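Local coordinates for periplasmic binding protein (Veillonella parvula, PDB 4MO9) that probably captures a solute, perhaps a ferric siderophore, and delivers it to a membrane ABC transporter for uptake, at residues E171-E176 / D353-F358; S178-N183 / E345-E350. All blocks are in the same frame, centred on the assembly; numbering follows the deposited sequence.

Following the chain from its N terminus, a short antiparallel pair of strands, 22-25 and 31-34, precedes the parallel four-stranded sheet, and helix 171-194 then leads to the mixed five-stranded sheet. The first half of that helix supplies 171-176 to contact 1 and 178-183 to contact 2. The chain returns after most of the second sheet with helix 344-355, giving 345-350 to contact 2 and 353-358 to contact 1. Contact 2 therefore closes a loop of 161 intervening residues nested inside the 176 of contact 1, as expected of two helices that run antiparallel. Their centres lie about 11 Å apart and the packing is continuous: F355 CE2 is 4.0 Å from F180 CG, and K354 CE is 4.1 Å from F180 CD1.

Contact 1. Residues E171-E176 / D353-F358; sequences EERAAE and DKFLPF
Residues R173 and E176, in the first turns of helix 171-194, meet F355 in a small, mixed polar and aromatic contact where helix 344-355 gives way to the loop through F358. It buries 198 Å² over both sides, and R173 and F355 have the closest CA atoms, 8.8 Å apart. R173 bends at chi2 (141°), bringing its guanidinium past the F355 side chain to the backbone. There NH2 lies 2.9 Å from F355 O, which sits in the guanidinium plane, but the N-H...O angle of 124° makes the hydrogen bond weak. The stronger hold on R173 is NE to A57 O, so one arginine ties helix 52-59 to both segments. In a TroA-like binding protein of this kind, a long helix such as 171-194 links the two lobes, and this contact lies at its N-terminal end. F355 CD1 stands 4.0 Å above the guanidinium plane, displaced from its centre. Around the F355 ring, K354 CB sits over the centre of one face, while E176 OE1 approaches CE1 at the edge, 3.9 Å away, its carboxylate turned 42° from the ring. I177, A57 and an edge-to-face F351 add to the packing around F355.

Contact 2. Residues S178-N183 / E345-E350; sequences SKFYTN and EATLKE
The two helices run antiparallel here, with F180 and T347 the nearest pair at 9.3 Å between CA atoms, a separation bridged by one aromatic side chain. Helix 171-194 is the long connecting helix of the TroA-like two-lobed fold, and helix 344-355 packs beside it. F180 has its CG anti to the backbone N (chi1 177°), which sends the ring straight across to the other helix and makes its outer rim the contacting part. T347 O lies in the ring plane, 3.5 Å from F180 CZ, so the carbonyl meets the ring at its edge. T347 CG2 joins it there, while the hydroxyl of the same residue is hydrogen-bonded to E328 on helix 324-334; the two branches of the threonine thus serve different helices. E350 reaches the ring edge with its aliphatic part: its CG is 4.0 Å from F180 CE1, and the carboxylate plane stands 83° from the ring. R184, one turn on from F180, makes a cation-pi contact with that ring and a long, weak ion pair with E350. The methyl carbon T347 CG2 lies equally near F180 CZ and F180 CE2, at 4.0 Å from each.

Contact 1. Residues E171-E176 / D353-F358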
loop_
_atom_site.group_PDB
_atom_site.type_symbol
_atom_site.label_atom_id
_atom_site.label_comp_id
_atom_site.label_asym_id
_atom_site.label_seq_id
_atom_site.Cartn_x
_atom_site.Cartn_y
_atom_site.Cartn_z
ATOM N N GLU A 171 18.573 -13.502 0.095
ATOM C CA GLU A 171 19.258 -12.208 0.202
ATOM C C GLU A 171 19.515 -11.529 -1.135
ATOM O O GLU A 171 19.377 -10.309 -1.240
ATOM C CB GLU A 171 20.593 -12.348 0.943
ATOM C CG GLU A 171 20.457 -12.545 2.434
ATOM C CD GLU A 171 21.802 -12.750 3.104
ATOM O OE1 GLU A 171 22.085 -13.889 3.546
ATOM O OE2 GLU A 171 22.571 -11.765 3.185
ATOM N N GLU A 172 19.906 -12.299 -2.149
ATOM C CA GLU A 172 20.223 -11.704 -3.447
ATOM C C GLU A 172 18.982 -11.114 -4.114
ATOM O O GLU A 172 19.015 -9.986 -4.618
ATOM C CB GLU A 172 20.912 -12.715 -4.375
ATOM C CG GLU A 172 22.340 -13.072 -3.969
ATOM C CD GLU A 172 23.037 -13.952 -5.003
ATOM O OE1 GLU A 172 22.337 -14.704 -5.723
ATOM O OE2 GLU A 172 24.284 -13.887 -5.103
ATOM N N ARG A 173 17.883 -11.861 -4.102
ATOM C CA ARG A 173 16.637 -11.377 -4.722
ATOM C C ARG A 173 16.079 -10.188 -3.949
ATOM O O ARG A 173 15.517 -9.246 -4.533
ATOM C CB ARG A 173 15.607 -12.504 -4.782
ATOM C CG ARG A 173 14.301 -12.124 -5.442
ATOM C CD ARG A 173 13.820 -13.273 -6.290
ATOM N NE ARG A 173 12.435 -13.116 -6.729
ATOM C CZ ARG A 173 11.996 -13.505 -7.918
ATOM N NH1 ARG A 173 12.846 -14.053 -8.784
ATOM N NH2 ARG A 173 10.717 -13.346 -8.242
ATOM N N ALA A 174 16.233 -10.231 -2.630
ATOM C CA ALA A 174 15.863 -9.094 -1.797
ATOM C C ALA A 174 16.659 -7.863 -2.242
ATOM O O ALA A 174 16.108 -6.771 -2.332
ATOM C CB ALA A 174 16.120 -9.409 -0.314
ATOM N N ALA A 175 17.957 -8.045 -2.516
ATOM C CA ALA A 175 18.783 -6.943 -3.030
ATOM C C ALA A 175 18.252 -6.369 -4.359
ATOM O O ALA A 175 18.269 -5.149 -4.565
ATOM C CB ALA A 175 20.258 -7.379 -3.164
ATOM N N GLU A 176 17.780 -7.230 -5.256
ATOM C CA GLU A 176 17.208 -6.753 -6.516
ATOM C C GLU A 176 15.957 -5.929 -6.260
ATOM O O GLU A 176 15.736 -4.906 -6.904
ATOM C CB GLU A 176 16.818 -7.918 -7.411
ATOM C CG GLU A 176 17.945 -8.860 -7.779
ATOM C CD GLU A 176 17.411 -10.127 -8.422
ATOM O OE1 GLU A 176 16.342 -10.041 -9.077
ATOM O OE2 GLU A 176 18.045 -11.198 -8.264
ATOM N N ASP A 353 5.822 -8.135 -13.378
ATOM C CA ASP A 353 6.525 -8.941 -14.386
ATOM C C ASP A 353 7.823 -9.541 -13.837
ATOM O O ASP A 353 8.112 -10.721 -14.043
ATOM C CB ASP A 353 6.852 -8.102 -15.629
ATOM C CG ASP A 353 5.630 -7.805 -16.497
ATOM O OD1 ASP A 353 4.586 -8.482 -16.349
ATOM O OD2 ASP A 353 5.726 -6.887 -17.340
ATOM N N LYS A 354 8.595 -8.722 -13.128
ATOM C CA LYS A 354 9.905 -9.135 -12.619
ATOM C C LYS A 354 9.870 -10.069 -11.412
ATOM O O LYS A 354 10.666 -11.014 -11.347
ATOM C CB LYS A 354 10.769 -7.915 -12.273
ATOM C CG LYS A 354 11.494 -7.290 -13.459
ATOM C CD LYS A 354 12.231 -6.006 -13.056
ATOM C CE LYS A 354 13.342 -6.275 -12.038
ATOM N NZ LYS A 354 14.499 -7.020 -12.615
ATOM N N PHE A 355 8.968 -9.815 -10.460
ATOM C CA PHE A 355 9.051 -10.476 -9.143
ATOM C C PHE A 355 7.851 -11.330 -8.731
ATOM O O PHE A 355 8.019 -12.343 -8.051
ATOM C CB PHE A 355 9.283 -9.436 -8.047
ATOM C CG PHE A 355 10.499 -8.589 -8.266
ATOM C CD1 PHE A 355 11.758 -9.169 -8.343
ATOM C CD2 PHE A 355 10.386 -7.207 -8.377
ATOM C CE1 PHE A 355 12.887 -8.388 -8.541
ATOM C CE2 PHE A 355 11.517 -6.419 -8.569
ATOM C CZ PHE A 355 12.766 -7.014 -8.652
ATOM N N LEU A 356 6.646 -10.916 -9.121
ATOM C CA LEU A 356 5.438 -11.563 -8.606
ATOM C C LEU A 356 4.994 -12.776 -9.431
ATOM O O LEU A 356 5.113 -12.793 -10.656
ATOM C CB LEU A 356 4.298 -10.544 -8.449
ATOM C CG LEU A 356 4.522 -9.509 -7.341
ATOM C CD1 LEU A 356 3.412 -8.448 -7.308
ATOM C CD2 LEU A 356 4.628 -10.191 -5.983
ATOM N N PRO A 357 4.494 -13.811 -8.746
ATOM C CA PRO A 357 3.961 -14.999 -9.414
ATOM C C PRO A 357 2.524 -14.785 -9.906
ATOM O O PRO A 357 1.899 -15.740 -10.376
ATOM C CB PRO A 357 3.971 -16.044 -8.304
ATOM C CG PRO A 357 3.744 -15.258 -7.053
ATOM C CD PRO A 357 4.430 -13.923 -7.275
ATOM N N PHE A 358 2.013 -13.567 -9.790
ATOM C CA PHE A 358 0.648 -13.260 -10.228
ATOM C C PHE A 358 0.709 -12.364 -11.464
ATOM O O PHE A 358 1.575 -11.486 -11.544
ATOM C CB PHE A 358 -0.123 -12.556 -9.102
ATOM C CG PHE A 358 0.036 -13.214 -7.749
ATOM C CD1 PHE A 358 -0.479 -14.482 -7.513
ATOM C CD2 PHE A 358 0.691 -12.559 -6.717
ATOM C CE1 PHE A 358 -0.330 -15.091 -6.269
ATOM C CE2 PHE A 358 0.846 -13.155 -5.472
ATOM C CZ PHE A 358 0.334 -14.427 -5.249
#

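Contact 2. Residues S178-N183 / E345-E350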
loop_
_atom_site.group_PDB
_atom_site.type_symbol
_atom_site.label_atom_id
_atom_site.label_comp_id
_atom_site.label_asym_id
_atom_site.label_seq_id
_atom_site.Cartn_x
_atom_site.Cartn_y
_atom_site.Cartn_z
ATOM N N SER A 178 15.090 -4.328 -3.483
ATOM C CA SER A 178 15.494 -3.096 -2.809
ATOM C C SER A 178 16.062 -2.073 -3.790
ATOM O O SER A 178 15.783 -0.869 -3.689
ATOM C CB SER A 178 16.540 -3.411 -1.737
ATOM O OG SER A 178 16.844 -2.241 -0.996
ATOM N N LYS A 179 16.858 -2.540 -4.745
ATOM C CA LYS A 179 17.442 -1.629 -5.727
ATOM C C LYS A 179 16.381 -1.132 -6.697
ATOM O O LYS A 179 16.397 0.037 -7.095
ATOM C CB LYS A 179 18.608 -2.294 -6.468
ATOM C CG LYS A 179 19.854 -2.464 -5.598
ATOM C CD LYS A 179 20.941 -3.198 -6.356
ATOM C CE LYS A 179 22.179 -3.392 -5.479
ATOM N NZ LYS A 179 23.246 -4.079 -6.248
ATOM N N PHE A 180 15.459 -2.011 -7.082
ATOM C CA PHE A 180 14.334 -1.603 -7.934
ATOM C C PHE A 180 13.575 -0.464 -7.270
ATOM O O PHE A 180 13.216 0.537 -7.914
ATOM C CB PHE A 180 13.382 -2.789 -8.147
ATOM C CG PHE A 180 12.150 -2.456 -8.952
ATOM C CD1 PHE A 180 12.101 -2.746 -10.316
ATOM C CD2 PHE A 180 11.038 -1.876 -8.350
ATOM C CE1 PHE A 180 10.955 -2.448 -11.070
ATOM C CE2 PHE A 180 9.890 -1.577 -9.100
ATOM C CZ PHE A 180 9.856 -1.863 -10.461
ATOM N N TYR A 181 13.292 -0.639 -5.983
ATOM C CA TYR A 181 12.540 0.344 -5.211
ATOM C C TYR A 181 13.351 1.624 -5.055
ATOM O O TYR A 181 12.824 2.744 -5.243
ATOM C CB TYR A 181 12.215 -0.204 -3.816
ATOM C CG TYR A 181 11.339 0.728 -3.012
ATOM C CD1 TYR A 181 9.950 0.669 -3.117
ATOM C CD2 TYR A 181 11.894 1.680 -2.161
ATOM C CE1 TYR A 181 9.135 1.532 -2.393
ATOM C CE2 TYR A 181 11.091 2.543 -1.424
ATOM C CZ TYR A 181 9.714 2.465 -1.547
ATOM O OH TYR A 181 8.909 3.333 -0.827
ATOM N N THR A 182 14.620 1.448 -4.694
ATOM C CA THR A 182 15.525 2.559 -4.419
ATOM C C THR A 182 15.804 3.401 -5.661
ATOM O O THR A 182 15.811 4.642 -5.557
ATOM C CB THR A 182 16.866 2.058 -3.808
ATOM O OG1 THR A 182 16.588 1.308 -2.618
ATOM C CG2 THR A 182 17.792 3.231 -3.447
ATOM N N ASN A 183 16.063 2.761 -6.813
ATOM C CA ASN A 183 16.296 3.501 -8.061
ATOM C C ASN A 183 15.186 4.535 -8.251
ATOM O O ASN A 183 15.438 5.687 -8.606
ATOM C CB ASN A 183 16.283 2.593 -9.315
ATOM C CG ASN A 183 17.391 1.541 -9.330
ATOM O OD1 ASN A 183 18.398 1.644 -8.617
ATOM N ND2 ASN A 183 17.201 0.506 -10.162
ATOM N N GLU A 345 2.701 3.598 -14.254
ATOM C CA GLU A 345 2.013 2.355 -14.588
ATOM C C GLU A 345 3.012 1.274 -15.013
ATOM O O GLU A 345 2.887 0.112 -14.629
ATOM C CB GLU A 345 0.947 2.554 -15.679
ATOM C CG GLU A 345 -0.081 1.426 -15.651
ATOM C CD GLU A 345 -0.947 1.344 -16.884
ATOM O OE1 GLU A 345 -1.036 2.342 -17.637
ATOM O OE2 GLU A 345 -1.547 0.264 -17.091
ATOM N N ALA A 346 4.004 1.660 -15.806
ATOM C CA ALA A 346 5.033 0.720 -16.236
ATOM C C ALA A 346 5.835 0.206 -15.039
ATOM O O ALA A 346 6.243 -0.965 -15.012
ATOM C CB ALA A 346 5.940 1.372 -17.259
ATOM N N THR A 347 6.059 1.064 -14.044
ATOM C CA THR A 347 6.757 0.636 -12.819
ATOM C C THR A 347 5.994 -0.460 -12.074
ATOM O O THR A 347 6.585 -1.462 -11.659
ATOM C CB THR A 347 6.979 1.820 -11.869
ATOM O OG1 THR A 347 7.940 2.716 -12.454
ATOM C CG2 THR A 347 7.476 1.330 -10.512
ATOM N N LEU A 348 4.684 -0.275 -11.899
ATOM C CA LEU A 348 3.874 -1.287 -11.223
ATOM C C LEU A 348 3.868 -2.585 -12.029
ATOM O O LEU A 348 4.135 -3.666 -11.480
ATOM C CB LEU A 348 2.441 -0.785 -10.978
ATOM C CG LEU A 348 1.530 -1.693 -10.139
ATOM C CD1 LEU A 348 2.110 -1.932 -8.735
ATOM C CD2 LEU A 348 0.120 -1.134 -10.045
ATOM N N LYS A 349 3.577 -2.478 -13.324
ATOM C CA LYS A 349 3.586 -3.642 -14.220
ATOM C C LYS A 349 4.936 -4.374 -14.175
ATOM O O LYS A 349 4.995 -5.610 -14.113
ATOM C CB LYS A 349 3.254 -3.213 -15.662
ATOM C CG LYS A 349 3.349 -4.352 -16.662
ATOM C CD LYS A 349 3.026 -3.921 -18.084
ATOM C CE LYS A 349 3.318 -5.062 -19.042
ATOM N NZ LYS A 349 2.591 -6.299 -18.647
ATOM N N GLU A 350 6.020 -3.607 -14.189
ATOM C CA GLU A 350 7.350 -4.199 -14.178
ATOM C C GLU A 350 7.629 -4.912 -12.852
ATOM O O GLU A 350 8.275 -5.968 -12.838
ATOM C CB GLU A 350 8.408 -3.135 -14.463
ATOM C CG GLU A 350 9.800 -3.689 -14.709
ATOM C CD GLU A 350 10.779 -2.616 -15.141
ATOM O OE1 GLU A 350 10.327 -1.499 -15.500
ATOM O OE2 GLU A 350 11.999 -2.894 -15.121
#